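Ribonucleoside-diphosphate reductase small chain 2 (Saccharomyces cerevisiae, PDB 1JK0) helps to make deoxyribonucleotides for DNA synthesis from ribonucleotides, and is required for correct folding of its partner small subunit and assembly with the large subunits. Local coordinates at residues 23-28 / 234-239; 43-48 / 110-115; 55-60 / 213-218; 165-170 / 244-249. One frame throughout, in Å; residues are numbered along the deposited sequence.

Contact 1: residues 23-28 / 234-239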
# COMPACT_ATOMS: atom_id res chain seq x y z
N LYS B 23 -5.76 -23.70 13.10
CA LYS B 23 -4.50 -23.30 13.72
C LYS B 23 -3.31 -23.99 13.05
O LYS B 23 -2.20 -23.47 13.06
CB LYS B 23 -4.52 -23.62 15.21
CG LYS B 23 -3.80 -22.59 16.07
CD LYS B 23 -4.29 -22.68 17.51
CE LYS B 23 -3.63 -21.65 18.41
NZ LYS B 23 -4.21 -21.69 19.79
N ASP B 24 -3.55 -25.17 12.48
CA ASP B 24 -2.48 -25.90 11.81
C ASP B 24 -2.28 -25.35 10.42
O ASP B 24 -1.33 -25.72 9.74
CB ASP B 24 -2.80 -27.40 11.70
CG ASP B 24 -3.30 -27.99 13.00
OD1 ASP B 24 -2.86 -27.52 14.07
OD2 ASP B 24 -4.13 -28.93 12.94
N GLU B 25 -3.19 -24.48 9.96
CA GLU B 25 -3.06 -23.90 8.63
C GLU B 25 -1.86 -22.95 8.58
O GLU B 25 -1.88 -21.86 9.15
CB GLU B 25 -4.33 -23.14 8.23
CG GLU B 25 -5.62 -23.97 8.16
CD GLU B 25 -5.59 -25.12 7.14
OE1 GLU B 25 -4.87 -25.02 6.12
OE2 GLU B 25 -6.31 -26.11 7.36
N ILE B 26 -0.81 -23.40 7.90
CA ILE B 26 0.43 -22.64 7.74
C ILE B 26 0.14 -21.32 7.05
O ILE B 26 0.85 -20.34 7.22
CB ILE B 26 1.44 -23.44 6.89
CG1 ILE B 26 0.94 -23.55 5.45
CG2 ILE B 26 1.61 -24.84 7.45
CD1 ILE B 26 1.88 -24.26 4.52
N LEU B 27 -0.93 -21.33 6.26
CA LEU B 27 -1.38 -20.17 5.50
C LEU B 27 -1.81 -19.06 6.44
O LEU B 27 -1.40 -17.91 6.29
CB LEU B 27 -2.55 -20.59 4.61
CG LEU B 27 -2.66 -20.03 3.20
CD1 LEU B 27 -1.39 -20.31 2.43
CD2 LEU B 27 -3.85 -20.65 2.50
N LEU B 28 -2.64 -19.41 7.41
CA LEU B 28 -3.15 -18.46 8.40
C LEU B 28 -2.17 -18.32 9.53
O LEU B 28 -2.28 -17.41 10.35
CB LEU B 28 -4.47 -18.96 8.96
CG LEU B 28 -5.54 -19.20 7.91
CD1 LEU B 28 -6.65 -20.05 8.51
CD2 LEU B 28 -6.06 -17.85 7.40
N LEU B 234 -5.62 -25.10 1.54
CA LEU B 234 -6.13 -25.29 2.89
C LEU B 234 -6.15 -26.78 3.20
O LEU B 234 -6.69 -27.57 2.43
CB LEU B 234 -7.53 -24.69 2.99
CG LEU B 234 -7.75 -23.57 4.01
CD1 LEU B 234 -6.53 -22.65 4.11
CD2 LEU B 234 -8.98 -22.81 3.59
N ARG B 235 -5.56 -27.15 4.33
CA ARG B 235 -5.47 -28.55 4.76
C ARG B 235 -6.80 -29.15 5.20
O ARG B 235 -7.04 -30.35 5.05
CB ARG B 235 -4.50 -28.65 5.92
CG ARG B 235 -3.09 -28.37 5.53
CD ARG B 235 -2.29 -28.17 6.78
NE ARG B 235 -0.87 -28.07 6.52
CZ ARG B 235 0.04 -28.04 7.49
NH1 ARG B 235 -0.36 -28.10 8.75
NH2 ARG B 235 1.33 -27.97 7.19
N THR B 236 -7.65 -28.29 5.75
CA THR B 236 -8.97 -28.67 6.24
C THR B 236 -10.02 -27.94 5.40
O THR B 236 -10.24 -26.74 5.59
CB THR B 236 -9.13 -28.23 7.71
OG1 THR B 236 -7.89 -28.42 8.40
CG2 THR B 236 -10.21 -29.04 8.40
N LYS B 237 -10.65 -28.64 4.48
CA LYS B 237 -11.69 -28.03 3.65
C LYS B 237 -13.01 -28.14 4.41
O LYS B 237 -13.16 -29.01 5.27
CB LYS B 237 -11.80 -28.76 2.32
CG LYS B 237 -10.50 -28.94 1.56
CD LYS B 237 -10.15 -27.71 0.74
CE LYS B 237 -9.16 -28.05 -0.37
NZ LYS B 237 -7.89 -28.61 0.15
N PRO B 238 -13.97 -27.26 4.13
CA PRO B 238 -15.26 -27.33 4.82
C PRO B 238 -16.10 -28.37 4.09
O PRO B 238 -15.67 -28.88 3.05
CB PRO B 238 -15.81 -25.93 4.67
CG PRO B 238 -15.35 -25.58 3.27
CD PRO B 238 -13.92 -26.09 3.24
N ASN B 239 -17.29 -28.69 4.60
CA ASN B 239 -18.15 -29.70 3.97
C ASN B 239 -18.54 -29.33 2.55
O ASN B 239 -18.93 -28.19 2.29
CB ASN B 239 -19.42 -29.92 4.79
CG ASN B 239 -20.01 -31.30 4.58
OD1 ASN B 239 -19.67 -32.25 5.29
ND2 ASN B 239 -20.88 -31.43 3.59
O HOH W 1 -9.00 -25.16 7.83
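Glu25 sets its carboxylate against residues 234-236, tying the loop after helix 13-21 to the loop between helices 207-232 and 240-258. Arg235 N reaches the syn lone pair of Glu25 OE1 at 2.9 Å, with an N-H...O angle of 164°. Glu25 OE2 takes two bonds: Thr236 OG1 lies 3.0 Å from it, nearly along the C-O axis, whereas Thr236 N approaches on the syn side with a more bent angle of 135°. A water donates to both Glu25 OE2 and Thr236 O. Beside this buried group, Leu27 CD2 meets Leu234 CD1 at 3.7 Å. The exposed side is looser. There the extended Arg235 runs past Glu25 in the opposite direction; Ile26 CG2 lies over one guanidinium face near its rim, while Asp24 O is close to Arg235 NH1 at an angle too poor for a hydrogen bond. An alanine in place of Glu25 would probably leave Arg235 N and both Thr236 donors without this acceptor. Glu25 OE1 is 5.0 Å from Arg235 NE, too far for a direct salt bridge, so the carboxylate probably acts chiefly as acceptor for two successive backbone N-H groups and a hydroxyl, with at most a long-range pull from the guanidinium.

Contact 2: residues 43-48 / 110-115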
# COMPACT_ATOMS: atom_id res chain seq x y z
N HIS B 43 5.44 -20.14 -3.85
CA HIS B 43 5.60 -20.02 -5.30
C HIS B 43 4.32 -19.76 -6.06
O HIS B 43 4.28 -18.93 -6.96
CB HIS B 43 6.29 -21.27 -5.84
CG HIS B 43 7.62 -21.53 -5.22
ND1 HIS B 43 8.67 -20.65 -5.32
CD2 HIS B 43 8.07 -22.56 -4.46
CE1 HIS B 43 9.71 -21.12 -4.65
NE2 HIS B 43 9.37 -22.28 -4.11
N GLU B 44 3.28 -20.48 -5.69
CA GLU B 44 1.97 -20.37 -6.32
C GLU B 44 1.35 -18.99 -6.21
O GLU B 44 1.06 -18.37 -7.24
CB GLU B 44 1.01 -21.41 -5.73
CG GLU B 44 1.55 -22.19 -4.49
CD GLU B 44 1.83 -21.32 -3.26
OE1 GLU B 44 1.33 -21.64 -2.17
OE2 GLU B 44 2.55 -20.32 -3.36
N ILE B 45 1.13 -18.48 -5.00
CA ILE B 45 0.53 -17.16 -4.88
C ILE B 45 1.45 -16.09 -5.46
O ILE B 45 0.95 -15.10 -6.01
CB ILE B 45 0.13 -16.78 -3.41
CG1 ILE B 45 1.36 -16.67 -2.54
CG2 ILE B 45 -0.79 -17.84 -2.82
CD1 ILE B 45 1.02 -16.53 -1.07
N TRP B 46 2.77 -16.29 -5.38
CA TRP B 46 3.74 -15.33 -5.92
C TRP B 46 3.59 -15.21 -7.44
O TRP B 46 3.58 -14.10 -7.98
CB TRP B 46 5.19 -15.75 -5.57
CG TRP B 46 6.32 -14.76 -5.92
CD1 TRP B 46 7.44 -15.03 -6.68
CD2 TRP B 46 6.52 -13.43 -5.40
NE1 TRP B 46 8.32 -13.96 -6.65
CE2 TRP B 46 7.78 -12.97 -5.88
CE3 TRP B 46 5.77 -12.58 -4.58
CZ2 TRP B 46 8.29 -11.71 -5.56
CZ3 TRP B 46 6.29 -11.32 -4.26
CH2 TRP B 46 7.53 -10.90 -4.75
N ALA B 47 3.48 -16.35 -8.11
CA ALA B 47 3.33 -16.36 -9.56
C ALA B 47 1.98 -15.71 -9.87
O ALA B 47 1.81 -15.09 -10.92
CB ALA B 47 3.37 -17.77 -10.09
N ALA B 48 1.03 -15.85 -8.96
CA ALA B 48 -0.27 -15.23 -9.18
C ALA B 48 -0.08 -13.71 -9.11
O ALA B 48 -0.63 -12.97 -9.92
CB ALA B 48 -1.27 -15.68 -8.13
N ASN B 110 1.79 -13.68 4.95
CA ASN B 110 3.01 -13.77 4.15
C ASN B 110 3.11 -12.66 3.11
O ASN B 110 2.10 -12.16 2.60
CB ASN B 110 3.17 -15.16 3.51
CG ASN B 110 2.04 -15.51 2.58
OD1 ASN B 110 1.03 -16.06 3.00
ND2 ASN B 110 2.21 -15.19 1.30
N PRO B 111 4.36 -12.27 2.77
CA PRO B 111 4.65 -11.21 1.80
C PRO B 111 4.06 -11.50 0.43
O PRO B 111 3.60 -10.60 -0.27
CB PRO B 111 6.18 -11.19 1.74
CG PRO B 111 6.62 -11.99 2.96
CD PRO B 111 5.57 -13.03 3.08
N GLU B 112 4.09 -12.77 0.04
CA GLU B 112 3.55 -13.16 -1.25
C GLU B 112 2.07 -12.75 -1.34
O GLU B 112 1.71 -11.93 -2.18
CB GLU B 112 3.74 -14.67 -1.47
CG GLU B 112 5.21 -15.15 -1.63
CD GLU B 112 5.86 -15.69 -0.33
OE1 GLU B 112 6.84 -16.47 -0.45
OE2 GLU B 112 5.42 -15.32 0.79
N GLY B 113 1.23 -13.29 -0.46
CA GLY B 113 -0.19 -12.97 -0.46
C GLY B 113 -0.56 -11.50 -0.28
O GLY B 113 -1.40 -10.96 -1.01
N LYS B 114 0.06 -10.84 0.69
CA LYS B 114 -0.26 -9.44 0.91
C LYS B 114 0.12 -8.58 -0.29
O LYS B 114 -0.47 -7.53 -0.52
CB LYS B 114 0.43 -8.92 2.16
CG LYS B 114 -0.04 -9.56 3.43
CD LYS B 114 0.86 -9.16 4.59
CE LYS B 114 0.63 -10.07 5.78
NZ LYS B 114 -0.74 -9.93 6.35
N SER B 115 1.11 -9.01 -1.06
CA SER B 115 1.48 -8.25 -2.23
C SER B 115 0.36 -8.36 -3.26
O SER B 115 -0.03 -7.37 -3.89
CB SER B 115 2.78 -8.78 -2.83
OG SER B 115 3.82 -8.67 -1.87
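Ile45 makes the apolar part of the contact. Its CG1, placed between the backbone N and the carbonyl carbon (chi1 65°), lies 3.3 Å from Glu112 CB, the two side chains crossing at about a right angle. Ile45 CD1 continues to the backbone of Gly113, 3.3 Å from its N, and meets the amide of Asn110 tip to tip. Aromatic packing comes from Trp46: its CE3 is 4.0 Å from Glu112 CG, with ring and carboxylate planes 89° apart, and Ser115 OG sits at the ring edge beside CZ3.

No hydrogen bond joins the two segments directly. The polar end of Glu112 turns away from Ile45: OE2 forms a salt bridge with Arg34 and accepts from Asn110 ND2 at 3.3 Å, the amide nitrogen standing above the carboxylate plane, while OE1 accepts from Lys41 N and Tyr42 N, just ahead of helix 43-54. Within its own helix, Pro111 O is gripped from opposite faces by Ser115 N and Ser115 OG.

The short helical segments approach to 8.4 Å between axes and run nearly parallel, at 28°. Such side-by-side packing, with Ile45 also reaching Phe226 and Leu229 of helix 207-232, belongs to the ferritin-like helical bundle of this reductase family.

Contact 3: residues 55-60 / 213-218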
# COMPACT_ATOMS: atom_id res chain seq x y z
N SER B 55 -0.05 -7.25 -15.83
CA SER B 55 -1.20 -6.73 -16.56
C SER B 55 -1.61 -5.32 -16.15
O SER B 55 -2.62 -4.79 -16.65
CB SER B 55 -2.40 -7.65 -16.36
OG SER B 55 -3.03 -7.43 -15.09
N PHE B 56 -0.87 -4.71 -15.23
CA PHE B 56 -1.18 -3.36 -14.78
C PHE B 56 -1.56 -2.39 -15.91
O PHE B 56 -0.78 -2.16 -16.84
CB PHE B 56 0.00 -2.82 -13.99
CG PHE B 56 -0.13 -1.38 -13.61
CD1 PHE B 56 -1.05 -0.97 -12.65
CD2 PHE B 56 0.66 -0.42 -14.23
CE1 PHE B 56 -1.19 0.38 -12.31
CE2 PHE B 56 0.53 0.92 -13.90
CZ PHE B 56 -0.40 1.32 -12.94
N TRP B 57 -2.76 -1.83 -15.84
CA TRP B 57 -3.23 -0.87 -16.83
C TRP B 57 -3.91 0.30 -16.10
O TRP B 57 -4.21 0.22 -14.90
CB TRP B 57 -4.22 -1.53 -17.80
CG TRP B 57 -5.41 -2.17 -17.13
CD1 TRP B 57 -5.43 -3.37 -16.47
CD2 TRP B 57 -6.74 -1.64 -17.05
NE1 TRP B 57 -6.70 -3.61 -15.98
CE2 TRP B 57 -7.52 -2.56 -16.33
CE3 TRP B 57 -7.35 -0.46 -17.52
CZ2 TRP B 57 -8.88 -2.35 -16.06
CZ3 TRP B 57 -8.70 -0.25 -17.26
CH2 TRP B 57 -9.45 -1.19 -16.54
N THR B 58 -4.15 1.39 -16.82
CA THR B 58 -4.77 2.55 -16.21
C THR B 58 -5.92 3.13 -17.04
O THR B 58 -6.15 2.71 -18.19
CB THR B 58 -3.73 3.64 -15.98
OG1 THR B 58 -3.16 4.03 -17.24
CG2 THR B 58 -2.63 3.13 -15.04
N ALA B 59 -6.66 4.06 -16.46
CA ALA B 59 -7.77 4.68 -17.17
C ALA B 59 -7.24 5.41 -18.43
O ALA B 59 -7.85 5.35 -19.51
CB ALA B 59 -8.50 5.65 -16.23
N GLU B 60 -6.10 6.08 -18.28
CA GLU B 60 -5.49 6.80 -19.40
C GLU B 60 -5.26 5.90 -20.60
O GLU B 60 -5.34 6.36 -21.73
CB GLU B 60 -4.14 7.41 -18.98
CG GLU B 60 -4.21 8.65 -18.09
CD GLU B 60 -4.66 8.35 -16.67
OE1 GLU B 60 -4.77 9.31 -15.88
OE2 GLU B 60 -4.91 7.16 -16.34
N ASN B 213 -13.92 -3.23 -20.34
CA ASN B 213 -14.65 -4.39 -19.86
C ASN B 213 -13.81 -5.64 -19.99
O ASN B 213 -13.72 -6.44 -19.06
CB ASN B 213 -15.96 -4.57 -20.62
CG ASN B 213 -16.85 -5.63 -20.00
OD1 ASN B 213 -17.43 -5.43 -18.93
ND2 ASN B 213 -16.96 -6.78 -20.66
N ARG B 214 -13.18 -5.83 -21.14
CA ARG B 214 -12.35 -7.01 -21.34
C ARG B 214 -11.36 -7.16 -20.17
O ARG B 214 -11.18 -8.25 -19.62
CB ARG B 214 -11.59 -6.90 -22.67
CG ARG B 214 -11.02 -8.21 -23.21
CD ARG B 214 -10.40 -8.04 -24.63
NE ARG B 214 -11.31 -7.40 -25.58
CZ ARG B 214 -11.28 -6.10 -25.90
NH1 ARG B 214 -10.38 -5.30 -25.35
NH2 ARG B 214 -12.18 -5.60 -26.73
N ASN B 215 -10.74 -6.04 -19.78
CA ASN B 215 -9.76 -6.01 -18.69
C ASN B 215 -10.28 -6.34 -17.30
O ASN B 215 -9.75 -7.21 -16.62
CB ASN B 215 -9.10 -4.63 -18.61
CG ASN B 215 -8.25 -4.32 -19.79
OD1 ASN B 215 -7.73 -5.21 -20.45
ND2 ASN B 215 -8.08 -3.03 -20.06
N ILE B 216 -11.27 -5.58 -16.87
CA ILE B 216 -11.86 -5.76 -15.56
C ILE B 216 -12.27 -7.21 -15.40
O ILE B 216 -12.01 -7.84 -14.36
CB ILE B 216 -13.07 -4.79 -15.37
CG1 ILE B 216 -12.58 -3.34 -15.48
CG2 ILE B 216 -13.74 -5.03 -14.03
CD1 ILE B 216 -13.66 -2.29 -15.35
N CYS B 217 -12.88 -7.76 -16.44
CA CYS B 217 -13.33 -9.13 -16.39
C CYS B 217 -12.13 -10.04 -16.25
O CYS B 217 -12.17 -11.01 -15.51
CB CYS B 217 -14.10 -9.48 -17.67
SG CYS B 217 -15.18 -10.90 -17.50
N ARG B 218 -11.05 -9.73 -16.96
CA ARG B 218 -9.86 -10.56 -16.86
C ARG B 218 -9.27 -10.53 -15.43
O ARG B 218 -8.96 -11.57 -14.84
CB ARG B 218 -8.79 -10.10 -17.86
CG ARG B 218 -7.57 -11.02 -17.92
CD ARG B 218 -6.35 -10.25 -18.39
NE ARG B 218 -6.21 -9.04 -17.60
CZ ARG B 218 -6.16 -7.82 -18.11
NH1 ARG B 218 -6.21 -7.65 -19.42
NH2 ARG B 218 -6.08 -6.76 -17.31
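Trp57 NE1 lies beside Arg218 of helix 207-232 and gives its hydrogen bond to Asp219 OD2, on the next residue of that helix. Arg218 NH2 comes to 3.5 Å from Trp57 NE1, but both are donors and no bond forms between them. The guanidinium meets the indole with its edge, the two planes standing 80° apart. Over one face of the same guanidinium lies Ser55 CB, 3.9 Å from Arg218 NH2, while Ser55 OG is engaged by Val52 O. Arg218 NH1 adds a weak hydrogen bond to Asn215 OD1 within its own helix, at 3.1 Å.

The indole itself is packed by the helix. Asn215 lies over one face: its CB is 3.4 Å from Trp57 CZ2, and ND2 stands above the centre of the ring system, with the amide plane inclined 45° to the ring. At the ring edge, Ile216 CG1 comes within 3.9 Å of Trp57 CZ2, the side chains crossing at about a right angle.

The loop 55-60 also borders the partner subunit, where Phe56 stacks on an aromatic side chain. Ile216 touches Tyr131, the predicted active-site residue, so the contact lies beside that site. Helix 111-138, which carries Tyr131, also supplies Tyr127, whose ring meets Trp57, and Met123, which packs on it; the indole thus packs against both helix 207-232 and helix 111-138.

Contact 4: residues 165-170 / 244-249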
# COMPACT_ATOMS: atom_id res chain seq x y z
N GLU B 165 -23.05 -10.58 4.74
CA GLU B 165 -23.34 -10.52 6.17
C GLU B 165 -23.52 -11.92 6.74
O GLU B 165 -23.47 -12.12 7.95
CB GLU B 165 -24.62 -9.72 6.41
CG GLU B 165 -24.99 -9.60 7.88
CD GLU B 165 -23.97 -8.80 8.66
OE1 GLU B 165 -23.57 -9.25 9.76
OE2 GLU B 165 -23.57 -7.72 8.18
N ARG B 166 -23.70 -12.89 5.85
CA ARG B 166 -23.92 -14.27 6.24
C ARG B 166 -22.66 -15.11 6.43
O ARG B 166 -22.40 -15.64 7.51
CB ARG B 166 -24.85 -14.94 5.22
CG ARG B 166 -25.52 -16.23 5.69
CD ARG B 166 -26.34 -16.91 4.58
NE ARG B 166 -27.44 -16.09 4.10
CZ ARG B 166 -27.38 -15.27 3.04
NH1 ARG B 166 -26.26 -15.16 2.35
NH2 ARG B 166 -28.45 -14.57 2.69
N TRP B 167 -21.85 -15.23 5.37
CA TRP B 167 -20.65 -16.04 5.44
C TRP B 167 -19.34 -15.31 5.78
O TRP B 167 -18.47 -15.89 6.42
CB TRP B 167 -20.46 -16.80 4.13
CG TRP B 167 -21.71 -17.47 3.62
CD1 TRP B 167 -22.62 -16.95 2.74
CD2 TRP B 167 -22.15 -18.81 3.90
NE1 TRP B 167 -23.59 -17.89 2.45
CE2 TRP B 167 -23.33 -19.04 3.15
CE3 TRP B 167 -21.66 -19.85 4.71
CZ2 TRP B 167 -24.02 -20.24 3.18
CZ3 TRP B 167 -22.35 -21.05 4.74
CH2 TRP B 167 -23.52 -21.24 3.98
N ILE B 168 -19.20 -14.06 5.36
CA ILE B 168 -17.97 -13.30 5.62
C ILE B 168 -17.94 -12.48 6.92
O ILE B 168 -17.04 -12.65 7.73
CB ILE B 168 -17.66 -12.31 4.47
CG1 ILE B 168 -17.57 -13.04 3.14
CG2 ILE B 168 -16.37 -11.56 4.77
CD1 ILE B 168 -17.34 -12.11 1.98
N SER B 169 -18.91 -11.59 7.09
CA SER B 169 -18.96 -10.72 8.28
C SER B 169 -19.32 -11.46 9.56
O SER B 169 -18.75 -11.20 10.62
CB SER B 169 -19.95 -9.57 8.06
OG SER B 169 -19.57 -8.78 6.94
N ASN B 170 -20.28 -12.38 9.46
CA ASN B 170 -20.74 -13.18 10.59
C ASN B 170 -19.57 -13.78 11.36
O ASN B 170 -18.69 -14.43 10.79
CB ASN B 170 -21.69 -14.29 10.09
CG ASN B 170 -21.91 -15.38 11.13
OD1 ASN B 170 -22.00 -15.11 12.32
ND2 ASN B 170 -22.03 -16.62 10.66
N GLU B 244 -21.56 -25.59 -2.03
CA GLU B 244 -22.69 -25.48 -2.94
C GLU B 244 -23.81 -24.65 -2.30
O GLU B 244 -24.67 -24.12 -3.00
CB GLU B 244 -23.20 -26.87 -3.30
CG GLU B 244 -24.25 -26.87 -4.40
CD GLU B 244 -24.65 -28.26 -4.83
OE1 GLU B 244 -25.13 -29.04 -3.97
OE2 GLU B 244 -24.49 -28.58 -6.02
N LYS B 245 -23.80 -24.54 -0.97
CA LYS B 245 -24.82 -23.77 -0.27
C LYS B 245 -24.51 -22.27 -0.31
O LYS B 245 -25.42 -21.44 -0.26
CB LYS B 245 -24.96 -24.22 1.19
CG LYS B 245 -25.69 -25.56 1.40
CD LYS B 245 -25.90 -25.89 2.89
CE LYS B 245 -26.86 -24.90 3.57
NZ LYS B 245 -27.06 -25.16 5.03
N ILE B 246 -23.23 -21.94 -0.41
CA ILE B 246 -22.80 -20.54 -0.46
C ILE B 246 -22.95 -19.96 -1.87
O ILE B 246 -23.40 -18.83 -2.04
CB ILE B 246 -21.34 -20.40 -0.00
CG1 ILE B 246 -21.21 -20.95 1.42
CG2 ILE B 246 -20.92 -18.93 -0.04
CD1 ILE B 246 -19.80 -20.94 1.95
N ILE B 247 -22.57 -20.74 -2.88
CA ILE B 247 -22.67 -20.30 -4.26
C ILE B 247 -24.11 -20.06 -4.70
O ILE B 247 -24.45 -18.99 -5.21
CB ILE B 247 -22.04 -21.32 -5.22
CG1 ILE B 247 -20.52 -21.14 -5.25
CG2 ILE B 247 -22.63 -21.16 -6.62
CD1 ILE B 247 -19.85 -21.49 -3.95
N THR B 248 -24.95 -21.08 -4.53
CA THR B 248 -26.35 -21.01 -4.91
C THR B 248 -26.94 -19.68 -4.47
O THR B 248 -27.46 -18.92 -5.30
CB THR B 248 -27.16 -22.16 -4.29
OG1 THR B 248 -26.70 -23.40 -4.82
CG2 THR B 248 -28.63 -22.01 -4.60
N GLU B 249 -26.86 -19.38 -3.18
CA GLU B 249 -27.39 -18.13 -2.64
C GLU B 249 -26.96 -16.90 -3.45
O GLU B 249 -27.78 -16.02 -3.72
CB GLU B 249 -26.98 -17.95 -1.18
CG GLU B 249 -27.37 -19.11 -0.28
CD GLU B 249 -27.25 -18.76 1.19
OE1 GLU B 249 -27.36 -19.69 2.02
OE2 GLU B 249 -27.06 -17.57 1.52
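Trp167 packs on Ile246 and so joins the chain just beyond helix 155-166 to helix 240-258 within the ferritin-like helical bundle. Ile246 lies over one face of the indole in a CH-pi contact, modelled too close for its exact spacing to be relied on. Arg166 CD covers the opposite face toward the rim, so the indole is sandwiched between its own neighbour and the facing helix. The CG of Trp167 stands anti to the carbonyl carbon (chi1 -46°), beginning the side chain's course toward Ile246. Phe163 and Ala181 also touch Trp167 and add to the apolar surroundings; Phe163 packs on Ile246 and Glu249 as well. An alanine in place of Trp167 would probably open a gap between this turn and helix 240-258 and leave Ile246 without the aromatic face on which it rests.

The polar contacts lie around this core. Arg166 NH1 and Glu249 OE2 are paired in a salt bridge, but OE2 is crowded in the model and its place is uncertain. The other oxygen, Glu249 OE1, sits at the edge of the indole, 3.6 Å from Trp167 CZ2. No hydrogen bond links the two segments, and Lys245 O approaches Trp167 CZ2 only to 3.9 Å. Beyond the ring centre, Ile246 CG2 lies 3.8 Å from Trp167 NE1, over the pyrrole end of the indole.

In the fold
From the N terminus, the loop 23-28 after helix 13-21 meets 234-239, closing contact 1 across 205 intervening residues. Nested inside it are contact 2, which joins the start of helix 43-54 to the start of helix 111-138, and contact 3, which joins the loop after helix 43-54 to helix 207-232. These two cross each other. Contact 4 opens at the end of helix 155-166 and closes on helix 240-258, crossing contacts 1 and 3 but following contact 2 in series. Contacts 1 and 2 lie on one side of the chain's centre, about 17 Å between centres; contacts 1 and 3, about 33 Å apart, lie on opposite sides.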